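PDB 3TQF: Hpr(Ser) kinase from Coxiella burnetii, which probably phosphorylates and dephosphorylates a serine of the phosphocarrier protein HPr, as an ATP-binding bifunctional kinase/phosphatase. Local coordinates for residues I78-P81 with K82-L86; L101-P104 with E105-P108; L154-E157 with G158-S161; L144-T147 with L148-H152; P134-P137 with G138-L141. All blocks are in the same frame, centred on the assembly; numbering follows the deposited sequence.

Interaction 1, on the short helix 80-84 after strand 76-79, comes first along the chain and lies apart, its centre about 24 to 34 Å from those of the others. Interaction 2 follows at the end of strand 92-102, and interaction 5 at the end of strand 126-134; these parallel neighbours in the mixed sheet bring the two turns together, centres about 12 Å apart. Helix 141-165 then carries interaction 4 and interaction 3, their centres about 14 Å apart. Leu-101 packs on Ile-145, tying sheet to helix. Interaction 1 meets helix 141-165 of the second subunit, while interactions 3, 4 and 5 all meet the third subunit, so several of these local structures also build the trimer.

Interaction 1. Residues I78-P81 with K82-L86; sequences IDVP and KLFGL
Asp-79 and Lys-82 meet where strand 76-79 gives way to the short helix 80-84, and backbone hydrogen bonds carry most of the contact. Leu-83 N donates to Asp-79 O at 3.2 Å, Phe-84 N to Val-80 O at 2.7 Å, and Gly-85 N to Pro-81 O at 2.8 Å. These define little more than one helical turn. Asp-79 is its N-cap: with CG anti to the backbone N (chi1 -172°), the carboxylate turns back over the first turn, and OD1 accepts a weak but nearly straight bond from Lys-82 N, 3.4 Å long. The aliphatic start of Lys-82 lies against the same carboxylate, its CB 3.6 Å from Asp-79 CG, while the ammonium end runs away from it.

Apolar contacts are few. Ile-78 CG2 reaches Leu-83 CD1 at 4.0 Å, the two side chains crossing at about a right angle. Val-80 CG1 touches Phe-84 CD2, and Val-80 O sits at the edge of the Phe-84 ring, in its plane. Gly-85, the first residue past the helix, leaves it with a positive phi.

Within the subunit, Ile-78 and Phe-84 pack on Leu-34 of helix 29-38, and Val-80 and Phe-84 on Ile-37; the backbone of Ile-78 is hydrogen-bonded to that of Ile-70 in strand 69-72. Helix 141-165 of the second subunit packs against helix 80-84, its Arg-150 hydrogen-bonded to Leu-83 O and its Asn-151 on Leu-83.

Interaction 2. Residues L101-P104 with E105-P108; sequences LVKP and EKMP
Lys-103 O accepts from Lys-106 N at 2.9 Å and Pro-104 O from Met-107 N at 3.2 Å, two successive i to i+3 bonds. Outside this turn Val-102 faces the end of it: Val-102 CB lies 3.9 Å from the selenium of Met-107, a selenomethionine here, and Val-102 CG1 approaches the backbone between Lys-106 and Met-107. The selenium gets there because Met-107 CG is anti to the backbone N (chi1 -169°) and the chain then bends at chi2, while Met-107 CB lies beside Pro-104 O.

This is a short 3-10 turn just after strand 92-102, and it leads the chain from the end of that strand toward strand 117-123. Met-107 and Pro-108 pack on Leu-117 and Leu-132 of strands 117-123 and 126-134.

On the other flank the side chains of Lys-103 and Lys-106 run side by side, pointing the same way, with their NZ atoms 3.9 Å apart. The carboxylate of Glu-24 gathers both: OE2 forms a salt bridge with Lys-106 NZ, and OE1 a long, weak ion pair with Lys-103 NZ. Glu-105 bends at chi2 and folds back over the start of the turn, placing its OE2 3.5 Å from Lys-103 CB and 3.7 Å from Pro-104 CD.

Interaction 3. Residues L154-E157 with G158-S161; sequences LKME and GYDS
Lys-155 sends CG anti to its backbone nitrogen (chi1 -177°) and stays extended, whereas Tyr-159 one turn later places CG anti to the carbonyl carbon (chi1 -68°); the two side chains therefore run alongside each other in the same direction. Lys-155 CG passes 3.9 Å from Tyr-159 CE2, and near the far end Lys-155 CE lies beside Tyr-159 OH. Met-156, a selenomethionine, bends at chi2 and chi3 and brings its CE to the ring edge, near the plane, 3.6 Å from Tyr-159 CE2. The ring is thus lined by the lysine chain and the methyl group.

Along the backbone the regular i to i+4 bonds of an alpha-helix continue. Glu-157 O is gripped twice: Ser-161 N donates at 3.0 Å and Ser-161 OG at 2.9 Å, from opposite faces of the carbonyl plane. The Glu-157 carboxylate turns instead to Arg-153, with which it forms a salt bridge.

All of this belongs to the later part of helix 141-165, at the protein surface beyond the turns that pack on strands 92-102 and 126-134; Leu-154 faces the third subunit and packs on its Leu-83.

Interaction 4. Residues L144-T147 with L148-H152; sequences LIET and LVRNH
Arg-150 lies over Glu-146, one helical turn earlier, and can be followed outward atom by atom. Its CB and CG both lie beside Glu-146 O, CG standing anti to the carbonyl carbon (chi1 -66°). Arg-150 CD then meets Glu-146 CG at 3.9 Å, so the two side chains travel together in one direction. At chi3 the arginine bends, and the guanidinium ends nearly perpendicular to the carboxylate, planes 82° apart. Arg-150 NH1 stays 4.4 Å from Glu-146 OE2, beyond a salt bridge. Each group has other partners: Glu-146 OE2 forms a salt bridge with Arg-39 and OE1 a hydrogen bond with His-41, while Arg-150 NH2 donates to Leu-83 O of the third subunit.

These turns belong to helix 141-165, which lies against the mixed sheet. Arg-150 N donates to Glu-146 O and Asn-151 N to Thr-147 O, both at 3.0 Å, in the usual i to i+4 ladder. Toward the sheet the contacts among Ile-145, Leu-148 and Val-149 are apolar: Ile-145 CG2 is 4.3 Å from Val-149 CG2, and Ile-145 CD1 makes a loose contact with Leu-148 CD2. Leu-148 reaches Ile-99, Ile-131 and Phe-133, and Val-149 rests on Met-17 and Val-19. Thr-147 OG1 is satisfied within the helix by Leu-143 O, and Thr-147 packs on Leu-34 of the third subunit.

Interaction 5. Residues P134-P137 with G138-L141; sequences PIHP and GRNL
The guanidinium of Arg-139 lies flat on one face of the His-136 ring, centres 3.8 Å apart and planes only 8° from parallel. His-136 CG sits over the centre of the guanidinium, whereas Arg-139 CZ lies off toward the rim of the imidazole, so this is an offset, parallel stack. Arg-139 NH2 lies over His-136 ND1 at 3.6 Å and Arg-139 NH1 over His-136 CD2 at 3.8 Å, and Arg-139 NE touches His-136 CB at 3.4 Å. The arginine chain, extended from CG to NE, spans the turn to deliver the group there.

Other partners pin the guanidinium's rotation as well. Glu-31 of the third subunit forms a salt bridge with NH1, and Asn-26 of the same subunit accepts from NH2; a phosphate ion, probably from the crystallisation liquor, lies near NH1 as a long, weak partner. Asn-26 and Glu-31, with Gly-28 on which Arg-139 also packs, belong to or adjoin what looks like a P-loop of the third subunit, so Arg-139 extends across the subunit interface toward what is probably a neighbour's nucleotide site.

Between the flanks of the loop no hydrogen bond forms; Gly-138 makes the bend with a positive phi of 74°. A separate apolar contact joins the flanks, Ile-135 CD1 to Leu-141 CD2 at 3.7 Å.

The loop joins strand 126-134 to helix 141-165, with Asn-140 at the helix N-cap position. Ile-135 is tied by its backbone to Val-102 at the end of strand 92-102, and His-136 packs on Pro-104 in the turn beyond that strand.

Interaction 1. Residues I78-P81 with K82-L86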
loop_
_atom_site.group_PDB
_atom_site.type_symbol
_atom_site.label_atom_id
_atom_site.label_comp_id
_atom_site.label_asym_id
_atom_site.label_seq_id
_atom_site.Cartn_x
_atom_site.Cartn_y
_atom_site.Cartn_z
ATOM N N ILE A 78 -8.652 17.730 4.000
ATOM C CA ILE A 78 -9.478 16.546 3.843
ATOM C C ILE A 78 -10.491 16.488 4.982
ATOM O O ILE A 78 -10.118 16.259 6.133
ATOM C CB ILE A 78 -8.626 15.250 3.884
ATOM C CG1 ILE A 78 -7.559 15.259 2.788
ATOM C CG2 ILE A 78 -9.512 14.015 3.737
ATOM C CD1 ILE A 78 -6.586 14.102 2.886
ATOM N N ASP A 79 -11.764 16.703 4.656
ATOM C CA ASP A 79 -12.860 16.509 5.605
ATOM C C ASP A 79 -13.040 15.007 5.798
ATOM O O ASP A 79 -13.795 14.372 5.068
ATOM C CB ASP A 79 -14.146 17.156 5.071
ATOM C CG ASP A 79 -15.281 17.175 6.093
ATOM O OD1 ASP A 79 -15.214 16.446 7.103
ATOM O OD2 ASP A 79 -16.256 17.929 5.876
ATOM N N VAL A 80 -12.337 14.447 6.779
ATOM C CA VAL A 80 -12.306 12.997 6.984
ATOM C C VAL A 80 -13.688 12.383 7.231
ATOM O O VAL A 80 -13.994 11.340 6.662
ATOM C CB VAL A 80 -11.324 12.591 8.119
ATOM C CG1 VAL A 80 -11.512 11.134 8.507
ATOM C CG2 VAL A 80 -9.886 12.848 7.695
ATOM N N PRO A 81 -14.520 13.018 8.078
ATOM C CA PRO A 81 -15.891 12.537 8.261
ATOM C C PRO A 81 -16.687 12.424 6.964
ATOM O O PRO A 81 -17.332 11.404 6.728
ATOM C CB PRO A 81 -16.514 13.599 9.166
ATOM C CG PRO A 81 -15.399 14.113 9.950
ATOM C CD PRO A 81 -14.172 14.034 9.085
ATOM N N LYS A 82 -16.637 13.462 6.136
ATOM C CA LYS A 82 -17.343 13.454 4.861
ATOM C C LYS A 82 -16.919 12.265 3.993
ATOM O O LYS A 82 -17.765 11.617 3.375
ATOM C CB LYS A 82 -17.097 14.765 4.103
ATOM C CG LYS A 82 -17.943 14.945 2.833
ATOM C CD LYS A 82 -19.149 15.841 3.062
ATOM C CE LYS A 82 -20.048 15.876 1.831
ATOM N NZ LYS A 82 -21.099 16.935 1.925
ATOM N N LEU A 83 -15.618 11.977 3.962
ATOM C CA LEU A 83 -15.061 10.968 3.058
ATOM C C LEU A 83 -15.006 9.557 3.639
ATOM O O LEU A 83 -15.031 8.589 2.886
ATOM C CB LEU A 83 -13.650 11.368 2.601
ATOM C CG LEU A 83 -13.490 12.563 1.651
ATOM C CD1 LEU A 83 -12.090 12.574 1.069
ATOM C CD2 LEU A 83 -14.513 12.548 0.534
ATOM N N PHE A 84 -14.909 9.433 4.960
ATOM C CA PHE A 84 -14.720 8.121 5.598
ATOM C C PHE A 84 -15.767 7.757 6.662
ATOM O O PHE A 84 -15.675 6.694 7.277
ATOM C CB PHE A 84 -13.308 8.045 6.186
ATOM C CG PHE A 84 -12.223 8.178 5.152
ATOM C CD1 PHE A 84 -11.756 7.061 4.469
ATOM C CD2 PHE A 84 -11.681 9.419 4.847
ATOM C CE1 PHE A 84 -10.763 7.180 3.504
ATOM C CE2 PHE A 84 -10.686 9.545 3.882
ATOM C CZ PHE A 84 -10.226 8.425 3.211
ATOM N N GLY A 85 -16.761 8.622 6.864
ATOM C CA GLY A 85 -17.853 8.349 7.797
ATOM C C GLY A 85 -17.676 9.013 9.150
ATOM O O GLY A 85 -16.563 9.382 9.529
ATOM N N LEU A 86 -18.784 9.155 9.878
ATOM C CA LEU A 86 -18.782 9.804 11.192
ATOM C C LEU A 86 -17.942 9.023 12.204
ATOM O O LEU A 86 -17.254 9.622 13.033
ATOM C CB LEU A 86 -20.209 9.975 11.727
ATOM C CG LEU A 86 -21.096 11.095 11.158
ATOM C CD1 LEU A 86 -20.450 12.464 11.365
ATOM C CD2 LEU A 86 -21.427 10.878 9.686
#

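Interaction 2. Residues L101-P104 with E105-P108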
loop_
_atom_site.group_PDB
_atom_site.type_symbol
_atom_site.label_atom_id
_atom_site.label_comp_id
_atom_site.label_asym_id
_atom_site.label_seq_id
_atom_site.Cartn_x
_atom_site.Cartn_y
_atom_site.Cartn_z
ATOM N N LEU A 101 8.743 8.221 14.576
ATOM C CA LEU A 101 9.250 7.744 13.290
ATOM C C LEU A 101 10.622 8.331 13.040
ATOM O O LEU A 101 10.769 9.545 12.983
ATOM C CB LEU A 101 8.314 8.152 12.154
ATOM C CG LEU A 101 6.874 7.629 12.199
ATOM C CD1 LEU A 101 6.072 8.256 11.081
ATOM C CD2 LEU A 101 6.833 6.110 12.108
ATOM N N VAL A 102 11.617 7.463 12.884
ATOM C CA VAL A 102 13.014 7.871 12.779
ATOM C C VAL A 102 13.610 7.398 11.464
ATOM O O VAL A 102 13.267 6.324 10.979
ATOM C CB VAL A 102 13.842 7.274 13.931
ATOM C CG1 VAL A 102 15.315 7.647 13.795
ATOM C CG2 VAL A 102 13.291 7.738 15.269
ATOM N N LYS A 103 14.503 8.203 10.893
ATOM C CA LYS A 103 15.210 7.828 9.674
ATOM C C LYS A 103 16.206 6.736 10.048
ATOM O O LYS A 103 16.914 6.868 11.047
ATOM C CB LYS A 103 15.958 9.020 9.072
ATOM C CG LYS A 103 15.098 10.259 8.776
ATOM C CD LYS A 103 14.575 10.296 7.349
ATOM C CE LYS A 103 14.000 11.672 7.016
ATOM N NZ LYS A 103 15.060 12.699 6.800
ATOM N N PRO A 104 16.266 5.651 9.258
ATOM C CA PRO A 104 17.149 4.527 9.557
ATOM C C PRO A 104 18.570 4.913 9.959
ATOM O O PRO A 104 19.131 4.301 10.864
ATOM C CB PRO A 104 17.158 3.747 8.246
ATOM C CG PRO A 104 15.816 3.985 7.677
ATOM C CD PRO A 104 15.413 5.371 8.089
ATOM N N GLU A 105 19.137 5.922 9.297
ATOM C CA GLU A 105 20.531 6.329 9.544
ATOM C C GLU A 105 20.715 6.912 10.949
ATOM O O GLU A 105 21.788 6.780 11.541
ATOM C CB GLU A 105 21.023 7.362 8.514
ATOM C CG GLU A 105 20.433 7.253 7.112
ATOM C CD GLU A 105 19.173 8.095 6.945
ATOM O OE1 GLU A 105 19.277 9.340 7.016
ATOM O OE2 GLU A 105 18.083 7.512 6.750
ATOM N N LYS A 106 19.668 7.557 11.468
ATOM C CA LYS A 106 19.712 8.228 12.770
ATOM C C LYS A 106 19.208 7.328 13.900
ATOM O O LYS A 106 19.139 7.745 15.058
ATOM C CB LYS A 106 18.882 9.516 12.715
ATOM C CG LYS A 106 19.393 10.531 11.686
ATOM C CD LYS A 106 18.312 11.522 11.255
ATOM C CE LYS A 106 18.715 12.261 9.985
ATOM N NZ LYS A 106 17.689 13.257 9.576
HETATM N N MSE A 107 18.872 6.090 13.555
HETATM C CA MSE A 107 18.327 5.130 14.502
HETATM C C MSE A 107 19.430 4.611 15.428
HETATM O O MSE A 107 20.478 4.188 14.947
HETATM C CB MSE A 107 17.715 3.966 13.727
HETATM C CG MSE A 107 16.886 3.027 14.558
HETATM SE SE MSE A 107 15.060 3.632 14.843
HETATM C CE MSE A 107 14.536 2.095 15.918
ATOM N N PRO A 108 19.199 4.631 16.757
ATOM C CA PRO A 108 20.208 4.112 17.695
ATOM C C PRO A 108 20.425 2.604 17.581
ATOM O O PRO A 108 19.629 1.905 16.953
ATOM C CB PRO A 108 19.632 4.447 19.079
ATOM C CG PRO A 108 18.516 5.394 18.848
ATOM C CD PRO A 108 18.014 5.151 17.465
#

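Interaction 3. Residues L154-E157 with G158-S161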
loop_
_atom_site.group_PDB
_atom_site.type_symbol
_atom_site.label_atom_id
_atom_site.label_comp_id
_atom_site.label_asym_id
_atom_site.label_seq_id
_atom_site.Cartn_x
_atom_site.Cartn_y
_atom_site.Cartn_z
ATOM N N LEU A 154 -1.073 -6.407 22.893
ATOM C CA LEU A 154 -0.882 -7.759 23.407
ATOM C C LEU A 154 0.168 -7.778 24.516
ATOM O O LEU A 154 -0.007 -8.448 25.530
ATOM C CB LEU A 154 -0.484 -8.721 22.286
ATOM C CG LEU A 154 -1.592 -9.093 21.302
ATOM C CD1 LEU A 154 -1.031 -9.960 20.192
ATOM C CD2 LEU A 154 -2.732 -9.803 22.015
ATOM N N LYS A 155 1.247 -7.028 24.323
ATOM C CA LYS A 155 2.326 -6.960 25.307
ATOM C C LYS A 155 1.874 -6.334 26.635
ATOM O O LYS A 155 2.225 -6.825 27.706
ATOM C CB LYS A 155 3.520 -6.192 24.732
ATOM C CG LYS A 155 4.717 -6.144 25.669
ATOM C CD LYS A 155 6.036 -5.941 24.931
ATOM C CE LYS A 155 7.226 -6.132 25.882
ATOM N NZ LYS A 155 8.532 -6.263 25.160
HETATM N N MSE A 156 1.093 -5.259 26.557
HETATM C CA MSE A 156 0.557 -4.604 27.750
HETATM C C MSE A 156 -0.441 -5.501 28.462
HETATM O O MSE A 156 -0.487 -5.519 29.689
HETATM C CB MSE A 156 -0.115 -3.272 27.398
HETATM C CG MSE A 156 0.839 -2.158 26.954
HETATM SE SE MSE A 156 2.374 -1.847 28.140
HETATM C CE MSE A 156 3.695 -2.938 27.215
ATOM N N GLU A 157 -1.243 -6.236 27.697
ATOM C CA GLU A 157 -2.145 -7.232 28.272
ATOM C C GLU A 157 -1.369 -8.394 28.890
ATOM O O GLU A 157 -1.856 -9.048 29.806
ATOM C CB GLU A 157 -3.132 -7.739 27.220
ATOM C CG GLU A 157 -4.247 -6.744 26.937
ATOM C CD GLU A 157 -5.056 -7.077 25.705
ATOM O OE1 GLU A 157 -4.964 -8.223 25.212
ATOM O OE2 GLU A 157 -5.794 -6.186 25.230
ATOM N N GLY A 158 -0.168 -8.644 28.378
ATOM C CA GLY A 158 0.731 -9.632 28.948
ATOM C C GLY A 158 1.210 -9.254 30.335
ATOM O O GLY A 158 1.274 -10.108 31.223
ATOM N N TYR A 159 1.552 -7.980 30.530
ATOM C CA TYR A 159 1.978 -7.498 31.847
ATOM C C TYR A 159 0.809 -7.444 32.812
ATOM O O TYR A 159 0.965 -7.751 33.988
ATOM C CB TYR A 159 2.634 -6.115 31.762
ATOM C CG TYR A 159 3.973 -6.098 31.048
ATOM C CD1 TYR A 159 4.980 -7.005 31.381
ATOM C CD2 TYR A 159 4.241 -5.159 30.052
ATOM C CE1 TYR A 159 6.210 -6.990 30.728
ATOM C CE2 TYR A 159 5.471 -5.136 29.394
ATOM C CZ TYR A 159 6.449 -6.053 29.736
ATOM O OH TYR A 159 7.666 -6.034 29.088
ATOM N N ASP A 160 -0.357 -7.044 32.318
ATOM C CA ASP A 160 -1.562 -6.997 33.142
ATOM C C ASP A 160 -1.992 -8.384 33.610
ATOM O O ASP A 160 -2.496 -8.530 34.720
ATOM C CB ASP A 160 -2.711 -6.302 32.399
ATOM C CG ASP A 160 -2.637 -4.783 32.495
ATOM O OD1 ASP A 160 -2.564 -4.263 33.636
ATOM O OD2 ASP A 160 -2.665 -4.109 31.437
ATOM N N SER A 161 -1.787 -9.394 32.770
ATOM C CA SER A 161 -2.020 -10.783 33.164
ATOM C C SER A 161 -1.018 -11.231 34.220
ATOM O O SER A 161 -1.392 -11.874 35.193
ATOM C CB SER A 161 -1.929 -11.715 31.958
ATOM O OG SER A 161 -2.937 -11.418 31.012
#

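Interaction 4. Residues L144-T147 with L148-H152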
loop_
_atom_site.group_PDB
_atom_site.type_symbol
_atom_site.label_atom_id
_atom_site.label_comp_id
_atom_site.label_asym_id
_atom_site.label_seq_id
_atom_site.Cartn_x
_atom_site.Cartn_y
_atom_site.Cartn_z
ATOM N N LEU A 144 2.682 -1.755 8.904
ATOM C CA LEU A 144 3.735 -1.943 9.889
ATOM C C LEU A 144 3.371 -1.294 11.212
ATOM O O LEU A 144 3.516 -1.902 12.271
ATOM C CB LEU A 144 5.064 -1.387 9.368
ATOM C CG LEU A 144 5.617 -2.051 8.095
ATOM C CD1 LEU A 144 7.016 -1.545 7.799
ATOM C CD2 LEU A 144 5.604 -3.557 8.212
ATOM N N ILE A 145 2.878 -0.064 11.141
ATOM C CA ILE A 145 2.459 0.683 12.325
ATOM C C ILE A 145 1.240 0.044 12.984
ATOM O O ILE A 145 1.158 -0.023 14.203
ATOM C CB ILE A 145 2.161 2.147 11.966
ATOM C CG1 ILE A 145 3.455 2.861 11.561
ATOM C CG2 ILE A 145 1.497 2.880 13.137
ATOM C CD1 ILE A 145 4.422 3.085 12.701
ATOM N N GLU A 146 0.298 -0.435 12.183
ATOM C CA GLU A 146 -0.853 -1.163 12.724
ATOM C C GLU A 146 -0.406 -2.419 13.458
ATOM O O GLU A 146 -0.915 -2.733 14.527
ATOM C CB GLU A 146 -1.835 -1.539 11.608
ATOM C CG GLU A 146 -2.976 -2.449 12.059
ATOM C CD GLU A 146 -3.848 -2.892 10.911
ATOM O OE1 GLU A 146 -4.717 -2.113 10.479
ATOM O OE2 GLU A 146 -3.664 -4.025 10.434
ATOM N N THR A 147 0.543 -3.135 12.870
ATOM C CA THR A 147 1.073 -4.362 13.463
ATOM C C THR A 147 1.869 -4.063 14.735
ATOM O O THR A 147 1.769 -4.796 15.718
ATOM C CB THR A 147 1.957 -5.121 12.460
ATOM O OG1 THR A 147 1.224 -5.323 11.247
ATOM C CG2 THR A 147 2.374 -6.467 13.017
ATOM N N LEU A 148 2.646 -2.982 14.707
ATOM C CA LEU A 148 3.402 -2.533 15.875
ATOM C C LEU A 148 2.484 -2.228 17.050
ATOM O O LEU A 148 2.815 -2.539 18.196
ATOM C CB LEU A 148 4.194 -1.276 15.537
ATOM C CG LEU A 148 5.180 -0.777 16.587
ATOM C CD1 LEU A 148 6.421 -1.656 16.623
ATOM C CD2 LEU A 148 5.550 0.663 16.295
ATOM N N VAL A 149 1.340 -1.609 16.760
ATOM C CA VAL A 149 0.399 -1.181 17.797
ATOM C C VAL A 149 -0.350 -2.368 18.375
ATOM O O VAL A 149 -0.556 -2.440 19.578
ATOM C CB VAL A 149 -0.611 -0.135 17.259
ATOM C CG1 VAL A 149 -1.686 0.167 18.291
ATOM C CG2 VAL A 149 0.111 1.145 16.858
ATOM N N ARG A 150 -0.755 -3.298 17.517
ATOM C CA ARG A 150 -1.460 -4.507 17.959
ATOM C C ARG A 150 -0.556 -5.382 18.819
ATOM O O ARG A 150 -1.009 -5.973 19.796
ATOM C CB ARG A 150 -1.980 -5.300 16.757
ATOM C CG ARG A 150 -3.067 -4.573 15.971
ATOM C CD ARG A 150 -3.395 -5.287 14.688
ATOM N NE ARG A 150 -4.049 -6.564 14.951
ATOM C CZ ARG A 150 -4.039 -7.612 14.133
ATOM N NH1 ARG A 150 -3.398 -7.569 12.968
ATOM N NH2 ARG A 150 -4.670 -8.720 14.488
ATOM N N ASN A 151 0.719 -5.458 18.450
ATOM C CA ASN A 151 1.717 -6.162 19.254
ATOM C C ASN A 151 1.896 -5.508 20.607
ATOM O O ASN A 151 2.058 -6.194 21.616
ATOM C CB ASN A 151 3.078 -6.219 18.538
ATOM C CG ASN A 151 3.317 -7.541 17.834
ATOM O OD1 ASN A 151 2.384 -8.267 17.509
ATOM N ND2 ASN A 151 4.580 -7.860 17.603
ATOM N N HIS A 152 1.873 -4.179 20.623
ATOM C CA HIS A 152 2.005 -3.434 21.869
ATOM C C HIS A 152 0.844 -3.735 22.819
ATOM O O HIS A 152 1.057 -3.955 24.010
ATOM C CB HIS A 152 2.101 -1.928 21.606
ATOM C CG HIS A 152 2.140 -1.109 22.854
ATOM N ND1 HIS A 152 3.289 -0.938 23.595
ATOM C CD2 HIS A 152 1.165 -0.443 23.514
ATOM C CE1 HIS A 152 3.020 -0.192 24.652
ATOM N NE2 HIS A 152 1.737 0.122 24.625
#

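Interaction 5. Residues P134-P137 with G138-L141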
loop_
_atom_site.group_PDB
_atom_site.type_symbol
_atom_site.label_atom_id
_atom_site.label_comp_id
_atom_site.label_asym_id
_atom_site.label_seq_id
_atom_site.Cartn_x
_atom_site.Cartn_y
_atom_site.Cartn_z
ATOM N N PRO A 134 12.004 2.729 12.644
ATOM C CA PRO A 134 12.731 3.113 11.441
ATOM C C PRO A 134 11.814 3.201 10.232
ATOM O O PRO A 134 11.047 2.277 9.975
ATOM C CB PRO A 134 13.730 1.977 11.263
ATOM C CG PRO A 134 13.072 0.811 11.861
ATOM C CD PRO A 134 12.261 1.323 13.005
ATOM N N ILE A 135 11.906 4.304 9.496
ATOM C CA ILE A 135 11.033 4.544 8.355
ATOM C C ILE A 135 11.763 4.288 7.038
ATOM O O ILE A 135 12.659 5.037 6.662
ATOM C CB ILE A 135 10.456 5.981 8.382
ATOM C CG1 ILE A 135 9.475 6.195 7.225
ATOM C CG2 ILE A 135 11.567 7.025 8.331
ATOM C CD1 ILE A 135 8.461 7.313 7.487
ATOM N N HIS A 136 11.381 3.213 6.355
ATOM C CA HIS A 136 11.857 2.934 5.003
ATOM C C HIS A 136 10.735 3.283 4.034
ATOM O O HIS A 136 9.571 3.000 4.321
ATOM C CB HIS A 136 12.218 1.460 4.854
ATOM C CG HIS A 136 13.312 1.006 5.769
ATOM N ND1 HIS A 136 14.647 1.084 5.432
ATOM C CD2 HIS A 136 13.269 0.456 7.006
ATOM C CE1 HIS A 136 15.378 0.608 6.423
ATOM N NE2 HIS A 136 14.566 0.221 7.391
ATOM N N PRO A 137 11.066 3.895 2.881
ATOM C CA PRO A 137 9.978 4.240 1.963
ATOM C C PRO A 137 9.425 3.008 1.241
ATOM O O PRO A 137 10.192 2.238 0.663
ATOM C CB PRO A 137 10.640 5.210 0.964
ATOM C CG PRO A 137 12.078 5.372 1.411
ATOM C CD PRO A 137 12.384 4.219 2.306
ATOM N N GLY A 138 8.109 2.820 1.304
ATOM C CA GLY A 138 7.433 1.785 0.522
ATOM C C GLY A 138 7.613 0.351 1.002
ATOM O O GLY A 138 7.918 -0.540 0.203
ATOM N N ARG A 139 7.429 0.127 2.302
ATOM C CA ARG A 139 7.339 -1.224 2.853
ATOM C C ARG A 139 5.980 -1.408 3.525
ATOM O O ARG A 139 5.818 -2.264 4.401
ATOM C CB ARG A 139 8.466 -1.486 3.854
ATOM C CG ARG A 139 9.849 -1.307 3.273
ATOM C CD ARG A 139 10.911 -1.956 4.134
ATOM N NE ARG A 139 12.241 -1.740 3.575
ATOM C CZ ARG A 139 13.369 -2.182 4.119
ATOM N NH1 ARG A 139 13.351 -2.878 5.251
ATOM N NH2 ARG A 139 14.528 -1.927 3.528
ATOM N N ASN A 140 5.009 -0.607 3.091
ATOM C CA ASN A 140 3.658 -0.621 3.635
ATOM C C ASN A 140 3.665 -0.193 5.093
ATOM O O ASN A 140 3.220 -0.925 5.974
ATOM C CB ASN A 140 2.999 -1.996 3.441
ATOM C CG ASN A 140 1.480 -1.905 3.240
ATOM O OD1 ASN A 140 0.783 -1.100 3.885
ATOM N ND2 ASN A 140 0.963 -2.738 2.334
ATOM N N LEU A 141 4.157 1.021 5.325
ATOM C CA LEU A 141 4.234 1.615 6.664
ATOM C C LEU A 141 2.919 1.575 7.458
ATOM O O LEU A 141 2.948 1.355 8.663
ATOM C CB LEU A 141 4.751 3.056 6.569
ATOM C CG LEU A 141 4.963 3.831 7.871
ATOM C CD1 LEU A 141 5.971 3.145 8.768
ATOM C CD2 LEU A 141 5.407 5.252 7.560
#